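Cell division control protein 45 cdc45 putative (Entamoeba histolytica, PDB 6CC2) probably acts as the Cdc45 subunit of the Cdc45-MCM-GINS helicase, which unwinds DNA during chromosome replication. Local coordinates at residues Thr24-Ser30 against Val77-Ile83; Ile36-Lys40 against Gly381-Ser386; Leu64-Phe68 against Leu94-Ile98; Ala86-Val91 against Arg110-Asn116. One frame throughout, in Å; residues are numbered along the deposited sequence.

Contact 1: residues Thr24-Ser30 against Val77-Ile83; sequences TIQLYVS and VHTVFFI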
# COMPACT_ATOMS: atom_id res chain seq x y z
N THR A 24 16.61 16.16 -18.86
CA THR A 24 15.63 15.99 -17.79
C THR A 24 15.74 14.61 -17.13
O THR A 24 16.39 13.69 -17.63
CB THR A 24 14.19 16.18 -18.32
OG1 THR A 24 13.84 15.06 -19.14
CG2 THR A 24 14.09 17.46 -19.14
N ILE A 25 15.10 14.50 -15.98
CA ILE A 25 15.05 13.27 -15.18
C ILE A 25 13.63 12.73 -15.24
O ILE A 25 12.67 13.46 -15.01
CB ILE A 25 15.48 13.52 -13.73
CG1 ILE A 25 16.88 14.14 -13.67
CG2 ILE A 25 15.43 12.23 -12.93
CD1 ILE A 25 17.18 14.79 -12.33
N GLN A 26 13.50 11.43 -15.51
CA GLN A 26 12.21 10.76 -15.60
C GLN A 26 12.13 9.78 -14.44
O GLN A 26 13.01 8.93 -14.28
CB GLN A 26 12.10 10.04 -16.93
CG GLN A 26 10.73 9.98 -17.51
CD GLN A 26 10.73 9.28 -18.84
OE1 GLN A 26 11.61 8.46 -19.11
NE2 GLN A 26 9.75 9.57 -19.67
N LEU A 27 11.08 9.88 -13.63
CA LEU A 27 10.90 9.00 -12.49
C LEU A 27 9.66 8.15 -12.69
O LEU A 27 8.56 8.68 -12.78
CB LEU A 27 10.79 9.82 -11.18
CG LEU A 27 12.04 10.65 -10.87
CD1 LEU A 27 11.82 12.09 -11.31
CD2 LEU A 27 12.40 10.56 -9.41
N TYR A 28 9.86 6.84 -12.79
CA TYR A 28 8.79 5.87 -12.97
C TYR A 28 8.34 5.40 -11.59
O TYR A 28 9.13 4.88 -10.81
CB TYR A 28 9.29 4.70 -13.82
CG TYR A 28 9.66 5.03 -15.24
CD1 TYR A 28 10.70 5.90 -15.53
CD2 TYR A 28 8.98 4.46 -16.30
CE1 TYR A 28 11.04 6.21 -16.84
CE2 TYR A 28 9.32 4.74 -17.62
CZ TYR A 28 10.34 5.63 -17.88
OH TYR A 28 10.66 5.91 -19.19
N VAL A 29 7.05 5.58 -11.30
CA VAL A 29 6.53 5.43 -9.95
C VAL A 29 5.49 4.32 -9.96
O VAL A 29 4.47 4.44 -10.64
CB VAL A 29 5.92 6.74 -9.44
CG1 VAL A 29 5.50 6.59 -7.99
CG2 VAL A 29 6.90 7.89 -9.61
N SER A 30 5.76 3.27 -9.24
CA SER A 30 4.78 2.20 -9.06
C SER A 30 3.73 2.60 -8.01
O SER A 30 3.94 3.54 -7.24
CB SER A 30 5.51 0.93 -8.68
OG SER A 30 6.12 1.05 -7.42
N VAL A 77 15.53 13.29 -22.00
CA VAL A 77 15.68 12.53 -20.77
C VAL A 77 17.08 11.94 -20.72
O VAL A 77 17.49 11.18 -21.61
CB VAL A 77 14.60 11.44 -20.66
CG1 VAL A 77 14.80 10.62 -19.40
CG2 VAL A 77 13.24 12.09 -20.66
N HIS A 78 17.84 12.30 -19.68
CA HIS A 78 19.19 11.81 -19.48
C HIS A 78 19.31 10.78 -18.36
O HIS A 78 20.28 10.02 -18.34
CB HIS A 78 20.15 12.98 -19.17
CG HIS A 78 19.85 13.69 -17.87
ND1 HIS A 78 20.40 13.32 -16.67
CD2 HIS A 78 19.08 14.78 -17.61
CE1 HIS A 78 19.99 14.13 -15.72
NE2 HIS A 78 19.18 15.03 -16.26
N THR A 79 18.34 10.73 -17.45
CA THR A 79 18.40 9.86 -16.30
C THR A 79 16.99 9.35 -16.05
O THR A 79 16.02 10.10 -16.19
CB THR A 79 18.89 10.59 -15.05
OG1 THR A 79 20.19 11.13 -15.27
CG2 THR A 79 18.97 9.66 -13.87
N VAL A 80 16.88 8.08 -15.66
CA VAL A 80 15.60 7.52 -15.21
C VAL A 80 15.80 6.93 -13.82
O VAL A 80 16.84 6.33 -13.52
CB VAL A 80 15.04 6.46 -16.18
CG1 VAL A 80 14.83 7.08 -17.53
CG2 VAL A 80 15.97 5.25 -16.25
N PHE A 81 14.78 7.11 -12.98
CA PHE A 81 14.66 6.44 -11.70
C PHE A 81 13.45 5.52 -11.77
O PHE A 81 12.38 5.94 -12.21
CB PHE A 81 14.45 7.44 -10.56
CG PHE A 81 15.67 8.18 -10.18
CD1 PHE A 81 16.07 9.30 -10.90
CD2 PHE A 81 16.43 7.78 -9.08
CE1 PHE A 81 17.20 10.01 -10.52
CE2 PHE A 81 17.56 8.49 -8.72
CZ PHE A 81 17.95 9.59 -9.45
N PHE A 82 13.63 4.27 -11.35
CA PHE A 82 12.54 3.32 -11.17
C PHE A 82 12.29 3.20 -9.67
O PHE A 82 13.21 2.84 -8.92
CB PHE A 82 12.89 1.97 -11.78
CG PHE A 82 13.16 2.02 -13.27
CD1 PHE A 82 12.42 2.85 -14.11
CD2 PHE A 82 14.15 1.25 -13.83
CE1 PHE A 82 12.66 2.89 -15.47
CE2 PHE A 82 14.40 1.28 -15.20
CZ PHE A 82 13.65 2.11 -16.02
N ILE A 83 11.08 3.54 -9.24
CA ILE A 83 10.75 3.63 -7.82
C ILE A 83 9.79 2.50 -7.43
O ILE A 83 8.66 2.42 -7.93
CB ILE A 83 10.15 5.00 -7.48
CG1 ILE A 83 11.17 6.10 -7.80
CG2 ILE A 83 9.72 5.06 -6.02
CD1 ILE A 83 10.64 7.52 -7.62
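Tyr28 and Phe82 both turn CG away from their own carbonyl carbon and next to the backbone N (chi1 -65° at Tyr28), and this shared choice brings the two rings together edge-to-face. Phe82 CE1 comes over one face of Tyr28, offset toward its rim and 3.6 Å from Tyr28 CD1; the planes stand at 82°. The hydroxyl of Tyr28 then reaches back along its own strand and donates to Gln26 OE1 at 2.7 Å, from well above the carbonyl plane rather than along a lone pair. Gln26 NE2 is bound by Thr71, so both ends of this buried amide have a partner.

On the other side of the sheet, Leu27 lies alongside Phe81, its CD2 3.9 Å from Phe81 CB, while Ile25 CG2 meets the edge of the Phe81 ring, 3.6 Å from Phe81 CD1. The backbones run parallel, joined alternately, with Gln26 N to Thr79 O at 2.9 Å and Tyr28 N to Phe81 O at 2.7 Å among the bonds. Thr24 pairs with Val77 but Ile25 with Thr79, so His78 is the extra residue of a beta bulge; its ring, and Thr79 OG1, are held by Arg18. At the far end Ile83 O accepts from both Ser30 N and Ser30 OG, the hydroxyl lying in the carbonyl plane on a lone pair at 2.9 Å.

Edge strand 53-57 flanks Thr24-Val29 and strand 102-106 flanks Val77-Ile83, which places the pair inside a six-stranded parallel sheet, consistent with the DHH-type alpha/beta domain that Cdc45 shares with RecJ.

Contact 2: residues Ile36-Lys40 against Gly381-Ser386; sequences IVCYK and GFKLLS. With EDO (1,2-ethanediol), chain J.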
# COMPACT_ATOMS: atom_id res chain seq x y z
N ILE A 36 5.23 7.22 -3.79
CA ILE A 36 4.93 8.65 -3.93
C ILE A 36 5.82 9.45 -2.99
O ILE A 36 6.34 10.52 -3.34
CB ILE A 36 3.45 8.95 -3.67
CG1 ILE A 36 2.56 8.14 -4.63
CG2 ILE A 36 3.16 10.46 -3.85
CD1 ILE A 36 1.07 8.43 -4.48
N VAL A 37 6.00 8.95 -1.76
CA VAL A 37 6.89 9.62 -0.80
C VAL A 37 8.29 9.75 -1.38
O VAL A 37 8.93 10.80 -1.27
CB VAL A 37 6.91 8.85 0.53
CG1 VAL A 37 8.06 9.28 1.41
CG2 VAL A 37 5.55 8.98 1.24
N CYS A 38 8.81 8.67 -1.98
CA CYS A 38 10.15 8.72 -2.56
C CYS A 38 10.22 9.78 -3.65
O CYS A 38 11.11 10.64 -3.63
CB CYS A 38 10.52 7.33 -3.08
SG CYS A 38 12.17 7.21 -3.82
N TYR A 39 9.26 9.76 -4.57
CA TYR A 39 9.19 10.80 -5.59
C TYR A 39 9.19 12.19 -4.96
O TYR A 39 9.88 13.10 -5.42
CB TYR A 39 7.94 10.63 -6.44
CG TYR A 39 7.85 11.65 -7.54
CD1 TYR A 39 7.24 12.89 -7.30
CD2 TYR A 39 8.40 11.44 -8.78
CE1 TYR A 39 7.17 13.85 -8.27
CE2 TYR A 39 8.33 12.39 -9.75
CZ TYR A 39 7.72 13.60 -9.50
OH TYR A 39 7.66 14.58 -10.49
N LYS A 40 8.35 12.40 -3.94
CA LYS A 40 8.22 13.72 -3.31
C LYS A 40 9.56 14.19 -2.76
O LYS A 40 9.98 15.34 -3.02
CB LYS A 40 7.16 13.65 -2.19
CG LYS A 40 6.98 14.92 -1.38
CD LYS A 40 6.53 16.07 -2.23
CE LYS A 40 6.25 17.31 -1.40
NZ LYS A 40 5.80 18.46 -2.27
N GLY A 381 -2.63 11.75 -5.20
CA GLY A 381 -1.94 11.31 -3.99
C GLY A 381 -0.78 12.23 -3.65
O GLY A 381 -0.56 12.55 -2.48
N PHE A 382 -0.02 12.64 -4.66
CA PHE A 382 1.08 13.60 -4.47
C PHE A 382 0.58 14.91 -3.89
O PHE A 382 1.20 15.48 -2.99
CB PHE A 382 1.77 13.84 -5.82
CG PHE A 382 2.89 14.85 -5.76
CD1 PHE A 382 2.62 16.19 -6.01
CD2 PHE A 382 4.19 14.47 -5.49
CE1 PHE A 382 3.63 17.14 -5.96
CE2 PHE A 382 5.22 15.44 -5.46
CZ PHE A 382 4.93 16.75 -5.68
N LYS A 383 -0.53 15.42 -4.42
CA LYS A 383 -1.11 16.66 -3.94
C LYS A 383 -1.53 16.53 -2.48
O LYS A 383 -1.26 17.44 -1.67
CB LYS A 383 -2.31 17.04 -4.80
CG LYS A 383 -3.07 18.27 -4.36
CD LYS A 383 -4.36 18.43 -5.17
CE LYS A 383 -5.10 19.72 -4.82
NZ LYS A 383 -4.32 20.93 -5.22
N LEU A 384 -2.17 15.42 -2.11
CA LEU A 384 -2.56 15.25 -0.70
C LEU A 384 -1.32 15.11 0.19
O LEU A 384 -1.23 15.75 1.25
CB LEU A 384 -3.50 14.07 -0.54
CG LEU A 384 -3.97 13.82 0.90
CD1 LEU A 384 -4.53 15.10 1.52
CD2 LEU A 384 -5.01 12.67 0.98
N LEU A 385 -0.37 14.28 -0.22
CA LEU A 385 0.87 14.14 0.55
C LEU A 385 1.50 15.50 0.80
O LEU A 385 2.00 15.77 1.90
CB LEU A 385 1.84 13.23 -0.21
CG LEU A 385 3.20 12.99 0.44
CD1 LEU A 385 3.05 12.14 1.70
CD2 LEU A 385 4.10 12.30 -0.58
N SER A 386 1.47 16.38 -0.20
CA SER A 386 2.11 17.67 -0.12
C SER A 386 1.33 18.68 0.69
O SER A 386 1.82 19.81 0.88
CB SER A 386 2.35 18.24 -1.53
OG SER A 386 3.18 17.38 -2.31
C1 EDO J . 6.33 17.72 -8.99
O1 EDO J . 7.09 16.99 -9.96
C2 EDO J . 7.28 18.39 -8.01
O2 EDO J . 8.22 19.20 -8.74
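Lys40 reaches across to Ser386, by the C-terminal end of helix 374-385, and donates from NZ to Ser386 OG at 2.8 Å, while that same hydroxyl donates to Phe382 O, also 2.8 Å away. Ser386 N binds Phe382 O too, and the two donors approach its plane from opposite faces. The ammonium thus ends a short relay at a place where the helix dipole would probably suit a positive charge. A bend at chi2 (62°) lets the lysine chain double as packing: CB rests on Leu385 CD2 and CD crosses Phe382 at 3.5 Å from its CE2.

Helix 33-48 is the connecting helix of a right-handed beta-alpha-beta crossover between strands 24-29 and 53-57, and here one flank of it meets a helix more than 300 residues further on. The short axes pass 10.2 Å apart at -67°. Ile36 lies against that helix, with CG2 3.8 Å from Phe382 CA and 3.9 Å from Leu385 CD2, and CD1 over the bare backbone of Gly381.

Phe382 swings CG anti to its backbone N (chi1 177°), which brings the end of the side chain up to Tyr39; Phe382 CE2 lies in the plane of the tyrosine ring at its edge, 3.7 Å from Tyr39 CD1. Tyr39 OH shares a short 2.5 Å hydrogen bond with O1 of an ethanediol, probably from the crystallisation liquor, which also binds Glu47 and His53.

Contact 3: residues Leu64-Phe68 against Leu94-Ile98; sequences LSRVF and LLGDI
One face of the Phe68 ring carries Leu95 CD1, which sits almost exactly over the centre, 3.9 Å from the Phe68 centroid and 5° off the normal, a clear CH-pi contact. At the ring's edge, close to its plane, lies a backbone oxygen: Asp97 O is 3.6 Å from Phe68 CE2. Ile98 comes near the same CE2 at an oblique angle, although Asp97 and Ile98 are poorly ordered and their detail should be read with care.

The two branches of Leu95 do different work. CD1 covers the centre of the aromatic face; CD2, also near the ring, rests against helix 61-71, 3.7 Å from Ser65 CA and 3.9 Å from Leu64 CD2. Phe68 holds CG anti to its backbone N (chi1 -172°), sending the ring out from helix 61-71 so that the leucine crosses it at about a right angle. Leu64 CD2 also meets Leu94 CD2 at 4.2 Å, which extends the apolar patch along helix 91-95.

No direct hydrogen bond joins the two segments. A water takes that part instead: it lies 2.6 Å from Ser65 OG and donates to Leu94 O at 2.7 Å, linking the serine to a carbonyl in the last turn of the short helix. Right after Leu95 the chain leaves helical geometry at Gly96, which has a positive phi.

Leu64 and Phe68 also touch Tyr28, and Leu64 and Leu95 touch Phe82, so both helices lie on the same side of the parallel sheet, the helix-helix packing expected in one outer layer of an alpha/beta/alpha sandwich.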
# COMPACT_ATOMS: atom_id res chain seq x y z
N LEU A 64 5.83 0.31 -18.25
CA LEU A 64 7.18 0.81 -18.04
C LEU A 64 8.01 0.64 -19.31
O LEU A 64 8.65 1.59 -19.77
CB LEU A 64 7.82 0.07 -16.85
CG LEU A 64 9.19 0.61 -16.43
CD1 LEU A 64 9.45 0.36 -14.94
CD2 LEU A 64 10.31 -0.02 -17.24
N SER A 65 7.99 -0.55 -19.89
CA SER A 65 8.81 -0.82 -21.07
C SER A 65 8.38 0.04 -22.25
O SER A 65 9.22 0.56 -22.99
CB SER A 65 8.72 -2.31 -21.43
OG SER A 65 9.55 -2.59 -22.55
N ARG A 66 7.06 0.23 -22.43
CA ARG A 66 6.57 0.99 -23.57
C ARG A 66 6.94 2.46 -23.46
O ARG A 66 7.37 3.07 -24.45
CB ARG A 66 5.06 0.82 -23.68
CG ARG A 66 4.65 -0.51 -24.33
CD ARG A 66 3.15 -0.58 -24.59
NE ARG A 66 2.79 -1.75 -25.40
CZ ARG A 66 2.20 -2.85 -24.93
NH1 ARG A 66 1.88 -2.96 -23.65
NH2 ARG A 66 1.92 -3.85 -25.76
N VAL A 67 6.77 3.06 -22.27
CA VAL A 67 7.13 4.47 -22.12
C VAL A 67 8.64 4.65 -22.27
O VAL A 67 9.10 5.59 -22.92
CB VAL A 67 6.63 5.02 -20.77
CG1 VAL A 67 7.17 6.43 -20.54
CG2 VAL A 67 5.12 5.00 -20.71
N PHE A 68 9.42 3.77 -21.64
CA PHE A 68 10.87 3.84 -21.77
C PHE A 68 11.28 3.84 -23.24
O PHE A 68 12.03 4.72 -23.68
CB PHE A 68 11.52 2.68 -21.02
CG PHE A 68 13.03 2.76 -20.94
CD1 PHE A 68 13.65 3.49 -19.94
CD2 PHE A 68 13.82 2.09 -21.85
CE1 PHE A 68 15.03 3.55 -19.85
CE2 PHE A 68 15.21 2.16 -21.78
CZ PHE A 68 15.80 2.89 -20.78
N LEU A 94 14.51 -6.74 -20.09
CA LEU A 94 13.23 -6.07 -20.34
C LEU A 94 13.41 -4.94 -21.34
O LEU A 94 12.67 -4.85 -22.32
CB LEU A 94 12.65 -5.55 -19.02
CG LEU A 94 11.31 -4.81 -19.14
CD1 LEU A 94 10.21 -5.79 -19.54
CD2 LEU A 94 10.96 -4.09 -17.87
N LEU A 95 14.41 -4.09 -21.13
CA LEU A 95 14.50 -2.83 -21.85
C LEU A 95 15.56 -2.80 -22.93
O LEU A 95 15.49 -1.93 -23.81
CB LEU A 95 14.77 -1.68 -20.87
CG LEU A 95 13.77 -1.56 -19.73
CD1 LEU A 95 14.20 -0.47 -18.76
CD2 LEU A 95 12.37 -1.28 -20.26
N GLY A 96 16.54 -3.69 -22.90
CA GLY A 96 17.60 -3.70 -23.90
C GLY A 96 18.49 -2.48 -23.86
O GLY A 96 19.24 -2.29 -22.90
N ASP A 97 18.44 -1.66 -24.91
CA ASP A 97 19.27 -0.46 -25.01
C ASP A 97 19.09 0.44 -23.79
O ASP A 97 18.08 1.14 -23.67
CB ASP A 97 18.94 0.32 -26.29
CG ASP A 97 19.73 -0.18 -27.49
OD1 ASP A 97 20.91 -0.56 -27.31
OD2 ASP A 97 19.17 -0.19 -28.60
N ILE A 98 20.07 0.43 -22.89
CA ILE A 98 19.95 1.06 -21.58
C ILE A 98 21.22 1.83 -21.26
O ILE A 98 21.23 2.69 -20.38
CB ILE A 98 19.68 0.00 -20.50
CG1 ILE A 98 18.31 -0.65 -20.68
CG2 ILE A 98 19.81 0.61 -19.11
CD1 ILE A 98 18.09 -1.80 -19.74
O HOH W 1 10.05 -5.07 -22.99

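Contact 4: residues Ala86-Val91 against Arg110-Asn116; sequences AGSIDV and RPFNKLN
A type I beta turn, Ala86 to Ile89, meets the N-terminal end of helix 114-118, where Asn113 is the N-cap. Asn113 N donates to Gly87 O at 3.0 Å, nearly straight (170°) and on a lone pair, while Asn113 OD1 turns inward to its own helix and accepts from Asn116 N at 3.0 Å.

Asn116 ties the turn to the helix. Its CG stands anti to the carbonyl carbon (chi1 -75°), directing the amide into the loop, where ND2 lies among the oxygens of Ala86, Gly87 and Ile89 with three weak, bent bonds, the shortest 2.8 Å to Ile89 O. The amide oxygen OD1 accepts from Val91 N at 3.1 Å, in plane and on a lone pair, and also from a water that donates to Asp90 OD1 as well. These several bonds should fix the amide's rotation. Ser88 OG donates to Pro111 O at 2.8 Å from above the carbonyl plane, beside the cis peptide preceding Pro111.

Asp90 in turn is the N-cap of helix 91-95, so the contact joins two helix starts; Val91 and Asn116 rest on Ile122 of strand 122-125, and Ala86 and Val91 on Ile105 of strand 102-106.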
# COMPACT_ATOMS: atom_id res chain seq x y z
N ALA A 86 11.31 -2.83 -10.51
CA ALA A 86 12.42 -3.10 -11.42
C ALA A 86 13.64 -3.73 -10.76
O ALA A 86 14.44 -4.37 -11.44
CB ALA A 86 12.87 -1.83 -12.14
N GLY A 87 13.81 -3.55 -9.45
CA GLY A 87 15.01 -4.06 -8.81
C GLY A 87 15.15 -5.58 -8.86
O GLY A 87 16.26 -6.10 -8.89
N SER A 88 14.03 -6.30 -8.85
CA SER A 88 14.07 -7.76 -8.77
C SER A 88 13.78 -8.44 -10.10
O SER A 88 13.67 -9.68 -10.13
CB SER A 88 13.11 -8.25 -7.69
OG SER A 88 13.57 -7.78 -6.42
N ILE A 89 13.71 -7.70 -11.20
CA ILE A 89 13.57 -8.31 -12.51
C ILE A 89 14.84 -8.05 -13.32
O ILE A 89 15.66 -7.20 -12.98
CB ILE A 89 12.34 -7.80 -13.26
CG1 ILE A 89 12.47 -6.32 -13.56
CG2 ILE A 89 11.08 -8.07 -12.45
CD1 ILE A 89 11.46 -5.82 -14.59
N ASP A 90 14.99 -8.79 -14.42
CA ASP A 90 16.14 -8.65 -15.31
C ASP A 90 15.91 -7.43 -16.18
O ASP A 90 15.34 -7.51 -17.27
CB ASP A 90 16.33 -9.92 -16.12
CG ASP A 90 17.62 -9.93 -16.92
OD1 ASP A 90 18.26 -8.86 -17.04
OD2 ASP A 90 17.99 -11.01 -17.43
N VAL A 91 16.37 -6.26 -15.69
CA VAL A 91 16.08 -4.99 -16.34
C VAL A 91 16.68 -4.93 -17.74
O VAL A 91 16.04 -4.44 -18.68
CB VAL A 91 16.60 -3.83 -15.47
CG1 VAL A 91 16.61 -2.53 -16.28
CG2 VAL A 91 15.77 -3.67 -14.24
N ARG A 110 13.36 -7.43 -2.26
CA ARG A 110 14.62 -8.16 -2.15
C ARG A 110 14.35 -9.64 -2.39
O ARG A 110 13.24 -10.11 -2.15
CB ARG A 110 15.27 -8.00 -0.76
CG ARG A 110 15.67 -6.58 -0.40
CD ARG A 110 16.91 -6.13 -1.16
NE ARG A 110 17.41 -4.87 -0.60
CZ ARG A 110 16.86 -3.68 -0.83
NH1 ARG A 110 17.35 -2.60 -0.25
NH2 ARG A 110 15.80 -3.58 -1.62
N PRO A 111 15.36 -10.39 -2.85
CA PRO A 111 16.70 -9.94 -3.28
C PRO A 111 16.67 -9.18 -4.60
O PRO A 111 15.74 -9.30 -5.38
CB PRO A 111 17.48 -11.23 -3.44
CG PRO A 111 16.45 -12.26 -3.76
CD PRO A 111 15.25 -11.86 -2.92
N PHE A 112 17.70 -8.38 -4.85
CA PHE A 112 17.89 -7.80 -6.17
C PHE A 112 18.17 -8.89 -7.20
O PHE A 112 18.76 -9.93 -6.89
CB PHE A 112 19.05 -6.82 -6.15
CG PHE A 112 18.80 -5.58 -5.33
CD1 PHE A 112 17.64 -4.84 -5.49
CD2 PHE A 112 19.75 -5.15 -4.43
CE1 PHE A 112 17.43 -3.69 -4.75
CE2 PHE A 112 19.54 -4.00 -3.68
CZ PHE A 112 18.39 -3.28 -3.84
N ASN A 113 17.73 -8.66 -8.43
CA ASN A 113 18.10 -9.55 -9.53
C ASN A 113 19.62 -9.57 -9.71
O ASN A 113 20.27 -8.53 -9.75
CB ASN A 113 17.42 -9.10 -10.82
CG ASN A 113 17.87 -9.91 -12.03
OD1 ASN A 113 18.88 -9.60 -12.65
ND2 ASN A 113 17.11 -10.94 -12.37
N LYS A 114 20.18 -10.77 -9.84
CA LYS A 114 21.64 -10.91 -9.86
C LYS A 114 22.25 -10.21 -11.06
O LYS A 114 23.36 -9.66 -10.97
CB LYS A 114 22.02 -12.39 -9.83
CG LYS A 114 21.89 -13.02 -8.45
CD LYS A 114 22.00 -14.54 -8.49
CE LYS A 114 23.37 -14.99 -8.99
NZ LYS A 114 23.45 -16.48 -9.07
N LEU A 115 21.57 -10.23 -12.21
CA LEU A 115 22.13 -9.56 -13.38
C LEU A 115 22.02 -8.04 -13.24
O LEU A 115 22.86 -7.31 -13.78
CB LEU A 115 21.44 -10.04 -14.65
CG LEU A 115 21.65 -11.52 -14.97
CD1 LEU A 115 20.85 -11.91 -16.21
CD2 LEU A 115 23.11 -11.85 -15.17
N ASN A 116 21.02 -7.56 -12.50
CA ASN A 116 20.99 -6.15 -12.11
C ASN A 116 22.20 -5.80 -11.25
O ASN A 116 22.79 -4.72 -11.41
CB ASN A 116 19.71 -5.83 -11.35
CG ASN A 116 18.46 -5.75 -12.24
OD1 ASN A 116 18.51 -5.99 -13.45
ND2 ASN A 116 17.34 -5.41 -11.64
O HOH W 2 19.59 -6.83 -15.83

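From the N terminus, strand 24-29 pairs with strand 77-83 in contact 1, closing a loop of 46 residues that holds the first segments of contacts 2 and 3. Contact 3 therefore crosses contact 1, bringing helix 61-71 to helix 91-95. Contact 4 crosses contact 3 in turn but follows contact 1 in series, tying the loop before helix 91-95 to the start of helix 114-118. Contact 2 also crosses contact 1, yet closes only at 381-386, so its span contains contacts 3 and 4; it ties helix 33-48 to helix 374-385. In space, Tyr39 of contact 2 packs against Leu27 and Val29 of contact 1, and Ile98 of contact 3 meets Val91 of contact 4.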